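D-mandelate dehydrogenase (Rhodotorula graminis, PDB 2W2K) probably oxidises D-mandelate reversibly to the 2-keto acid with NAD(+), and belongs to the D-isomer specific 2-hydroxyacid dehydrogenases. Local coordinates at residues L126-L131 with R251-A256; A132-R137 with E295-T300; E216-S221 with E240-A245. One frame throughout, in Å; residues are numbered along the deposited sequence. Where two conformers were deposited one is given.

In the fold
All three interactions lie in the nucleotide-binding domain, around one parallel sheet. Interactions 1 and 2 are neighbours. Helices 114-130 and 132-139 follow each other in the chain, and both reach this sheet, at strands 250-254 and 299-301. They meet where Ser127 OG and Thr300 OG1 probably share a hydrogen bond, 2.7 Å apart. Interaction 1 is buried and joins valine packing to a guanidinium stack. Interaction 2 is partly buried and more polar. Both reach the second subunit, interaction 2 with more residues. Interaction 3 packs helix on helix, with a buried apolar middle and a watered rim. It touches interaction 1 through Phe243 and Ile252, but stays about 11 Å from interaction 2 at the nearest atoms.

Interaction 1 (L126-L131 with R251-A256); sequences LSVFRL and RIVNTA
Two bonds grip the guanidinium of Arg251: NH1 donates to the backbone O of Asp222, and NH2 donates to water 1 at 2.9 Å. That water in turn donates to Phe129 O at 2.8 Å. These bonds fix the flat group over one face of the Phe129 ring. The planes are only 12° apart, with centres 4.4 Å apart, an offset, nearly parallel stack over the CD2/CE2 side of the ring. Arg251 CD adds a CH-pi contact to the same ring, 4.0 Å from its centroid and almost on the normal. The arginine chain runs extended from CG to NE, so CD and the guanidinium lie in succession across the phenyl group. Val128 O sits at the guanidinium edge, near its plane, and accepts a hydrogen bond from Ser277 OG.

The contact lays the end of helix 114-130 against strand 250-254 of the Rossmann-type sheet, nearly antiparallel at 160°. Further along the strand the packing is purely apolar. Val128 CG2 lies 4.0 Å from Val253 CG1, and the side chains cross obliquely. Beyond, Thr255 and Ala256 are part of the NAD(+) site, which holds no cofactor in this chain. There Asn254 OD1 accepts from Ala256 N at 3.0 Å, closing an Asx turn.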
loop_
_atom_site.group_PDB
_atom_site.type_symbol
_atom_site.label_atom_id
_atom_site.label_comp_id
_atom_site.label_asym_id
_atom_site.label_seq_id
_atom_site.Cartn_x
_atom_site.Cartn_y
_atom_site.Cartn_z
ATOM N N LEU B 126 3.390 1.097 -4.002
ATOM C CA LEU B 126 2.982 -0.308 -4.103
ATOM C C LEU B 126 2.042 -0.527 -5.308
ATOM O O LEU B 126 2.260 -1.454 -6.094
ATOM C CB LEU B 126 2.357 -0.804 -2.778
ATOM C CG LEU B 126 3.328 -1.011 -1.594
ATOM C CD1 LEU B 126 2.620 -0.941 -0.212
ATOM C CD2 LEU B 126 4.131 -2.316 -1.719
ATOM N N SER B 127 1.027 0.330 -5.472
ATOM C CA SER B 127 0.099 0.210 -6.620
ATOM C C SER B 127 0.775 0.205 -8.012
ATOM O O SER B 127 0.442 -0.637 -8.861
ATOM C CB SER B 127 -1.021 1.280 -6.554
ATOM O OG SER B 127 -2.015 1.023 -7.538
ATOM N N VAL B 128 1.712 1.127 -8.241
ATOM C CA VAL B 128 2.348 1.265 -9.571
ATOM C C VAL B 128 3.350 0.137 -9.883
ATOM O O VAL B 128 3.559 -0.203 -11.067
ATOM C CB VAL B 128 2.979 2.699 -9.822
ATOM C CG1 VAL B 128 1.892 3.815 -9.752
ATOM C CG2 VAL B 128 4.147 3.025 -8.874
ATOM N N PHE B 129 3.970 -0.442 -8.850
ATOM C CA PHE B 129 4.884 -1.584 -9.036
ATOM C C PHE B 129 4.113 -2.898 -9.296
ATOM O O PHE B 129 4.559 -3.730 -10.098
ATOM C CB PHE B 129 5.848 -1.760 -7.837
ATOM C CG PHE B 129 7.176 -1.002 -7.976
ATOM C CD1 PHE B 129 7.377 0.214 -7.312
ATOM C CD2 PHE B 129 8.241 -1.542 -8.742
ATOM C CE1 PHE B 129 8.605 0.913 -7.422
ATOM C CE2 PHE B 129 9.467 -0.858 -8.873
ATOM C CZ PHE B 129 9.653 0.379 -8.218
ATOM N N ARG B 130 2.951 -3.050 -8.652
ATOM C CA ARG B 130 2.178 -4.327 -8.632
ATOM C C ARG B 130 0.977 -4.394 -9.612
ATOM O O ARG B 130 0.378 -5.469 -9.812
ATOM C CB ARG B 130 1.734 -4.609 -7.177
ATOM C CG ARG B 130 2.952 -4.730 -6.181
ATOM C CD ARG B 130 3.991 -5.879 -6.585
ATOM N NE ARG B 130 3.271 -7.156 -6.576
ATOM C CZ ARG B 130 3.080 -7.918 -5.501
ATOM N NH1 ARG B 130 3.657 -7.610 -4.322
ATOM N NH2 ARG B 130 2.294 -9.000 -5.603
ATOM N N LEU B 131 0.657 -3.244 -10.225
ATOM C CA LEU B 131 -0.528 -3.076 -11.103
ATOM C C LEU B 131 -1.853 -3.440 -10.373
ATOM O O LEU B 131 -2.751 -4.077 -10.934
ATOM C CB LEU B 131 -0.348 -3.841 -12.456
ATOM C CG LEU B 131 1.010 -3.556 -13.147
ATOM C CD1 LEU B 131 1.225 -4.450 -14.370
ATOM C CD2 LEU B 131 1.160 -2.058 -13.498
ATOM N N ARG B 251 8.018 4.572 -13.762
ATOM C CA ARG B 251 6.807 4.820 -12.955
ATOM C C ARG B 251 6.927 6.177 -12.244
ATOM O O ARG B 251 8.062 6.611 -11.939
ATOM C CB ARG B 251 6.627 3.698 -11.899
ATOM C CG ARG B 251 6.640 2.270 -12.483
ATOM C CD ARG B 251 6.934 1.216 -11.415
ATOM N NE ARG B 251 7.270 -0.072 -12.018
ATOM C CZ ARG B 251 8.477 -0.398 -12.501
ATOM N NH1 ARG B 251 9.503 0.477 -12.501
ATOM N NH2 ARG B 251 8.662 -1.611 -12.996
ATOM N N ILE B 252 5.782 6.846 -11.987
ATOM C CA ILE B 252 5.795 8.115 -11.201
ATOM C C ILE B 252 4.569 8.267 -10.279
ATOM O O ILE B 252 3.464 7.817 -10.642
ATOM C CB ILE B 252 5.949 9.362 -12.117
ATOM C CG1 ILE B 252 6.172 10.649 -11.286
ATOM C CG2 ILE B 252 4.760 9.497 -13.082
ATOM C CD1 ILE B 252 6.703 11.818 -12.162
ATOM N N VAL B 253 4.773 8.845 -9.086
ATOM C CA VAL B 253 3.652 9.179 -8.157
ATOM C C VAL B 253 3.713 10.661 -7.703
ATOM O O VAL B 253 4.810 11.248 -7.600
ATOM C CB VAL B 253 3.565 8.219 -6.905
ATOM C CG1 VAL B 253 3.565 6.719 -7.335
ATOM C CG2 VAL B 253 4.647 8.500 -5.900
ATOM N N ASN B 254 2.547 11.258 -7.433
ATOM C CA ASN B 254 2.473 12.667 -6.976
ATOM C C ASN B 254 1.525 12.813 -5.777
ATOM O O ASN B 254 0.326 12.459 -5.889
ATOM C CB ASN B 254 2.045 13.600 -8.143
ATOM C CG ASN B 254 2.168 15.102 -7.810
ATOM O OD1 ASN B 254 2.768 15.504 -6.797
ATOM N ND2 ASN B 254 1.625 15.942 -8.698
ATOM N N THR B 255 2.056 13.321 -4.650
ATOM C CA THR B 255 1.236 13.666 -3.475
ATOM C C THR B 255 1.350 15.152 -3.087
ATOM O O THR B 255 0.841 15.559 -2.033
ATOM C CB THR B 255 1.557 12.776 -2.241
ATOM O OG1 THR B 255 2.949 12.929 -1.870
ATOM C CG2 THR B 255 1.257 11.287 -2.558
ATOM N N ALA B 256 1.990 15.948 -3.955
ATOM C CA ALA B 256 2.250 17.374 -3.691
ATOM C C ALA B 256 1.061 18.287 -4.063
ATOM O O ALA B 256 0.077 18.351 -3.316
ATOM C CB ALA B 256 3.580 17.798 -4.375
HETATM O O HOH W 1 6.209 -3.100 -12.316
#

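Interaction 2 (A132-R137 with E295-T300); sequences ASYSER and EMKHVT
Tyr134 lies alongside the chain of Lys297, and both point the same way. The lysine is extended beyond CG, so its methylenes follow the ring from CE1 to the hydroxyl. Its CG is 3.6 Å from Tyr134 CE1, and its CE comes within 3.4 Å of Tyr134 OH. The two polar ends share a partner: Tyr134 OH is hydrogen-bonded to Glu153 OE1, and Lys297 NZ forms a salt bridge with Glu153 OE2. Tyr134 CG is anti to the backbone N (chi1 -176°), which places the ring against Lys297 and His298.

His298 meets the same ring. Its edge is directed at the tyrosine face in an offset edge-to-face pair, with centroids 5.0 Å apart and planes at 75°. The nearest atoms are His298 CE1 and Tyr134 CD2. Water 2 lies in the plane of the imidazole, 3.2 Å from His298 ND1. It also accepts from Tyr134 N, so the first turn of the helix is tied to the histidine through water.

One direct hydrogen bond joins the segments. Arg137 NH2 donates to Lys297 O at 2.8 Å, with an angle of 158° at the hydrogen. The oxygen lies near the guanidinium plane, while the donor stands above the carbonyl plane. Closer to the sheet, Ser133 CB rests 3.4 Å from Thr300 OG1, which is hydrogen-bonded to Ser127 OG. Ser133 OG is hydrogen-bonded to an acidic side chain of the other subunit. The contact thus seats helix 132-139 on the entry to strand 299-301, the outermost strand of the Rossmann-type sheet within this chain, beside the dimer interface.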
loop_
_atom_site.group_PDB
_atom_site.type_symbol
_atom_site.label_atom_id
_atom_site.label_comp_id
_atom_site.label_asym_id
_atom_site.label_seq_id
_atom_site.Cartn_x
_atom_site.Cartn_y
_atom_site.Cartn_z
ATOM N N ALA B 132 -1.962 -3.001 -9.121
ATOM C CA ALA B 132 -3.090 -3.380 -8.252
ATOM C C ALA B 132 -4.403 -2.691 -8.633
ATOM O O ALA B 132 -5.502 -3.247 -8.431
ATOM C CB ALA B 132 -2.739 -3.103 -6.789
ATOM N N SER B 133 -4.298 -1.481 -9.177
ATOM C CA SER B 133 -5.474 -0.719 -9.607
ATOM C C SER B 133 -6.246 -1.467 -10.717
ATOM O O SER B 133 -7.485 -1.582 -10.667
ATOM C CB SER B 133 -5.078 0.700 -10.042
ATOM O OG SER B 133 -6.237 1.456 -10.368
ATOM N N TYR B 134 -5.502 -1.982 -11.694
ATOM C CA TYR B 134 -6.038 -2.811 -12.789
ATOM C C TYR B 134 -6.643 -4.120 -12.244
ATOM O O TYR B 134 -7.743 -4.537 -12.663
ATOM C CB TYR B 134 -4.913 -3.097 -13.791
ATOM C CG TYR B 134 -5.287 -3.875 -15.047
ATOM C CD1 TYR B 134 -6.266 -3.390 -15.927
ATOM C CD2 TYR B 134 -4.634 -5.062 -15.368
ATOM C CE1 TYR B 134 -6.603 -4.097 -17.100
ATOM C CE2 TYR B 134 -4.953 -5.776 -16.541
ATOM C CZ TYR B 134 -5.936 -5.277 -17.402
ATOM O OH TYR B 134 -6.257 -5.958 -18.565
ATOM N N SER B 135 -5.931 -4.772 -11.325
ATOM C CA SER B 135 -6.426 -5.976 -10.660
ATOM C C SER B 135 -7.771 -5.758 -9.933
ATOM O O SER B 135 -8.661 -6.618 -10.027
ATOM C CB SER B 135 -5.361 -6.533 -9.690
ATOM O OG SER B 135 -5.694 -7.832 -9.211
ATOM N N GLU B 136 -7.922 -4.633 -9.214
ATOM C CA GLU B 136 -9.207 -4.321 -8.543
ATOM C C GLU B 136 -10.364 -4.234 -9.561
ATOM O O GLU B 136 -11.438 -4.825 -9.361
ATOM C CB GLU B 136 -9.132 -3.025 -7.698
ATOM C CG GLU B 136 -8.221 -3.090 -6.452
ATOM C CD GLU B 136 -8.578 -2.044 -5.348
ATOM O OE1 GLU B 136 -9.760 -1.644 -5.233
ATOM O OE2 GLU B 136 -7.679 -1.644 -4.566
ATOM N N ARG B 137 -10.146 -3.508 -10.656
ATOM C CA ARG B 137 -11.211 -3.345 -11.679
ATOM C C ARG B 137 -11.649 -4.669 -12.320
ATOM O O ARG B 137 -12.852 -4.881 -12.542
ATOM C CB ARG B 137 -10.823 -2.297 -12.728
ATOM C CG ARG B 137 -10.878 -0.892 -12.154
ATOM C CD ARG B 137 -10.915 0.239 -13.177
ATOM N NE ARG B 137 -9.948 0.138 -14.264
ATOM C CZ ARG B 137 -8.650 0.425 -14.183
ATOM N NH1 ARG B 137 -8.087 0.806 -13.050
ATOM N NH2 ARG B 137 -7.907 0.309 -15.259
ATOM N N GLU B 295 -9.446 6.425 -18.767
ATOM C CA GLU B 295 -9.646 5.399 -19.809
ATOM C C GLU B 295 -8.462 4.421 -20.062
ATOM O O GLU B 295 -8.570 3.527 -20.911
ATOM C CB GLU B 295 -10.138 6.050 -21.112
ATOM C CG GLU B 295 -11.453 6.833 -20.958
ATOM N N MET B 296 -7.368 4.562 -19.314
ATOM C CA MET B 296 -6.198 3.685 -19.478
ATOM C C MET B 296 -6.180 2.517 -18.492
ATOM O O MET B 296 -6.950 2.490 -17.544
ATOM C CB MET B 296 -4.911 4.483 -19.336
ATOM C CG MET B 296 -4.690 5.462 -20.448
ATOM S SD MET B 296 -3.104 6.258 -20.277
ATOM C CE MET B 296 -3.282 7.540 -21.514
ATOM N N LYS B 297 -5.287 1.550 -18.719
ATOM C CA LYS B 297 -5.175 0.378 -17.822
ATOM C C LYS B 297 -4.551 0.674 -16.450
ATOM O O LYS B 297 -5.077 0.246 -15.413
ATOM C CB LYS B 297 -4.358 -0.743 -18.491
ATOM C CG LYS B 297 -5.165 -1.670 -19.405
ATOM C CD LYS B 297 -4.293 -2.782 -19.979
ATOM C CE LYS B 297 -5.093 -3.706 -20.899
ATOM N NZ LYS B 297 -4.231 -4.767 -21.482
ATOM N N HIS B 298 -3.426 1.390 -16.456
ATOM C CA HIS B 298 -2.519 1.398 -15.301
ATOM C C HIS B 298 -2.290 2.771 -14.616
ATOM O O HIS B 298 -1.180 3.063 -14.120
ATOM C CB HIS B 298 -1.177 0.735 -15.690
ATOM C CG HIS B 298 -1.298 -0.709 -16.101
ATOM N ND1 HIS B 298 -1.931 -1.660 -15.331
ATOM C CD2 HIS B 298 -0.828 -1.362 -17.193
ATOM C CE1 HIS B 298 -1.861 -2.836 -15.939
ATOM N NE2 HIS B 298 -1.188 -2.685 -17.068
ATOM N N VAL B 299 -3.324 3.610 -14.556
ATOM C CA VAL B 299 -3.211 4.880 -13.806
ATOM C C VAL B 299 -4.058 4.809 -12.513
ATOM O O VAL B 299 -5.286 4.646 -12.573
ATOM C CB VAL B 299 -3.610 6.132 -14.661
ATOM C CG1 VAL B 299 -3.352 7.451 -13.889
ATOM C CG2 VAL B 299 -2.861 6.168 -15.996
ATOM N N THR B 300 -3.396 4.907 -11.363
ATOM C CA THR B 300 -4.045 4.904 -10.044
ATOM C C THR B 300 -4.459 6.350 -9.704
ATOM O O THR B 300 -3.629 7.279 -9.737
ATOM C CB THR B 300 -3.095 4.320 -8.915
ATOM O OG1 THR B 300 -2.641 2.993 -9.252
ATOM C CG2 THR B 300 -3.792 4.315 -7.535
HETATM O O HOH W 2 -2.791 -0.792 -12.380
#

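Interaction 3 (E216-S221 with E240-A245); sequences ELARRS and EAFFAA
The ring of Phe242 presents one face to the methyl group of Ala218. Ala218 CB stands 3.7 Å from the ring centroid, only 12° off the normal, so this is a CH-pi contact over the middle of the face. Phe242 CG is anti to its backbone N (chi1 -170°), and this brings the end of the ring near helix 214-220. Leu217 comes to the same ring from another direction. Its CD1 lies at the ring edge, near the plane, 4.3 Å from Phe242 CZ. The ring therefore has an alanine over its face and a leucine at its rim.

Ala218 also meets Ala245, methyl against methyl, with the two CB atoms 3.9 Å apart. Small side chains here let the backbones come close. The CA atoms of Arg219 and Ala245 are 5.4 Å apart, and the short helical segments approach to 8.3 Å between axes, crossing at -38°.

At the outer side Arg219 CA makes a CH...O contact with Ala245 O, 3.4 Å away. The arginine chain is extended from CG to NE and carries its guanidinium past this carbonyl. Water 3 lies in the guanidinium plane. It accepts from Arg219 NH1 at 2.9 Å and donates to Ala245 O at 3.0 Å.

Helices 214-220 and 240-245 flank the Rossmann-type sheet here, and Leu217 also touches Val191 of strand 189-193. The two helices are joined by apolar fit on the buried side, while the polar link on the solvent side runs through water 3.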
loop_
_atom_site.group_PDB
_atom_site.type_symbol
_atom_site.label_atom_id
_atom_site.label_comp_id
_atom_site.label_asym_id
_atom_site.label_seq_id
_atom_site.Cartn_x
_atom_site.Cartn_y
_atom_site.Cartn_z
ATOM N N GLU B 216 19.221 14.307 -14.381
ATOM C CA GLU B 216 20.021 13.262 -13.719
ATOM C C GLU B 216 19.165 12.355 -12.806
ATOM O O GLU B 216 19.260 11.115 -12.849
ATOM C CB GLU B 216 21.167 13.906 -12.920
ATOM C CG GLU B 216 22.247 14.514 -13.835
ATOM C CD GLU B 216 23.295 15.336 -13.091
ATOM O OE1 GLU B 216 23.238 15.463 -11.838
ATOM O OE2 GLU B 216 24.212 15.845 -13.788
ATOM N N LEU B 217 18.308 12.980 -12.007
ATOM C CA LEU B 217 17.366 12.233 -11.147
ATOM C C LEU B 217 16.436 11.351 -11.974
ATOM O O LEU B 217 16.323 10.152 -11.695
ATOM C CB LEU B 217 16.573 13.210 -10.240
ATOM C CG LEU B 217 15.697 12.722 -9.059
ATOM C CD1 LEU B 217 14.365 12.096 -9.534
ATOM C CD2 LEU B 217 16.455 11.807 -8.045
ATOM N N ALA B 218 15.793 11.919 -12.997
ATOM C CA ALA B 218 14.896 11.153 -13.901
ATOM C C ALA B 218 15.558 9.881 -14.474
ATOM O O ALA B 218 14.975 8.788 -14.439
ATOM C CB ALA B 218 14.367 12.072 -15.036
ATOM N N ARG B 219 16.791 10.025 -14.972
ATOM C CA ARG B 219 17.507 8.916 -15.617
ATOM C C ARG B 219 17.824 7.759 -14.659
ATOM O O ARG B 219 17.874 6.584 -15.085
ATOM C CB ARG B 219 18.802 9.445 -16.265
ATOM C CG ARG B 219 19.545 8.410 -17.111
ATOM C CD ARG B 219 20.806 8.991 -17.778
ATOM N NE ARG B 219 21.544 7.905 -18.436
ATOM C CZ ARG B 219 21.283 7.411 -19.652
ATOM N NH1 ARG B 219 20.305 7.897 -20.414
ATOM N NH2 ARG B 219 22.014 6.407 -20.110
ATOM N N ARG B 220 18.065 8.076 -13.393
ATOM C CA ARG B 220 18.527 7.065 -12.398
ATOM C C ARG B 220 17.370 6.230 -11.797
ATOM O O ARG B 220 17.611 5.176 -11.177
ATOM C CB ARG B 220 19.331 7.728 -11.258
ATOM C CG ARG B 220 20.690 8.413 -11.666
ATOM C CD ARG B 220 21.828 7.411 -11.966
ATOM N NE ARG B 220 22.192 6.647 -10.771
ATOM C CZ ARG B 220 22.969 7.103 -9.784
ATOM N NH1 ARG B 220 23.530 8.320 -9.840
ATOM N NH2 ARG B 220 23.202 6.328 -8.732
ATOM N N SER B 221 16.134 6.689 -11.980
ATOM C CA SER B 221 14.983 6.179 -11.182
ATOM C C SER B 221 14.180 5.023 -11.809
ATOM O O SER B 221 13.983 4.987 -13.024
ATOM C CB SER B 221 14.018 7.339 -10.850
ATOM O OG SER B 221 14.704 8.415 -10.212
ATOM N N GLU B 240 7.659 17.692 -20.415
ATOM C CA GLU B 240 8.147 16.852 -21.536
ATOM C C GLU B 240 9.630 16.434 -21.415
ATOM O O GLU B 240 9.960 15.249 -21.634
ATOM C CB GLU B 240 7.868 17.519 -22.897
ATOM C CG GLU B 240 6.378 17.701 -23.171
ATOM N N ALA B 241 10.517 17.370 -21.067
ATOM C CA ALA B 241 11.981 17.046 -20.998
ATOM C C ALA B 241 12.314 16.040 -19.870
ATOM O O ALA B 241 13.219 15.182 -20.000
ATOM C CB ALA B 241 12.804 18.317 -20.830
ATOM N N PHE B 242 11.582 16.151 -18.765
ATOM C CA PHE B 242 11.765 15.235 -17.636
ATOM C C PHE B 242 11.402 13.807 -18.044
ATOM O O PHE B 242 12.182 12.865 -17.778
ATOM C CB PHE B 242 10.918 15.658 -16.423
ATOM C CG PHE B 242 11.240 14.885 -15.148
ATOM C CD1 PHE B 242 12.145 15.396 -14.233
ATOM C CD2 PHE B 242 10.634 13.643 -14.878
ATOM C CE1 PHE B 242 12.478 14.697 -13.046
ATOM C CE2 PHE B 242 10.926 12.937 -13.669
ATOM C CZ PHE B 242 11.870 13.467 -12.756
ATOM N N PHE B 243 10.233 13.638 -18.670
ATOM C CA PHE B 243 9.789 12.313 -19.129
ATOM C C PHE B 243 10.723 11.740 -20.214
ATOM O O PHE B 243 11.034 10.522 -20.201
ATOM C CB PHE B 243 8.323 12.302 -19.592
ATOM C CG PHE B 243 7.322 12.553 -18.481
ATOM C CD1 PHE B 243 7.264 11.700 -17.356
ATOM C CD2 PHE B 243 6.435 13.635 -18.550
ATOM C CE1 PHE B 243 6.344 11.930 -16.305
ATOM C CE2 PHE B 243 5.502 13.873 -17.509
ATOM C CZ PHE B 243 5.454 13.013 -16.392
ATOM N N ALA B 244 11.187 12.604 -21.128
ATOM C CA ALA B 244 12.201 12.168 -22.125
ATOM C C ALA B 244 13.446 11.555 -21.483
ATOM O O ALA B 244 14.047 10.573 -22.026
ATOM C CB ALA B 244 12.578 13.335 -23.107
ATOM N N ALA B 245 13.837 12.099 -20.323
ATOM C CA ALA B 245 15.022 11.610 -19.577
ATOM C C ALA B 245 14.800 10.312 -18.784
ATOM O O ALA B 245 15.772 9.621 -18.470
ATOM C CB ALA B 245 15.626 12.724 -18.659
HETATM O O HOH W 3 18.211 9.861 -20.127
#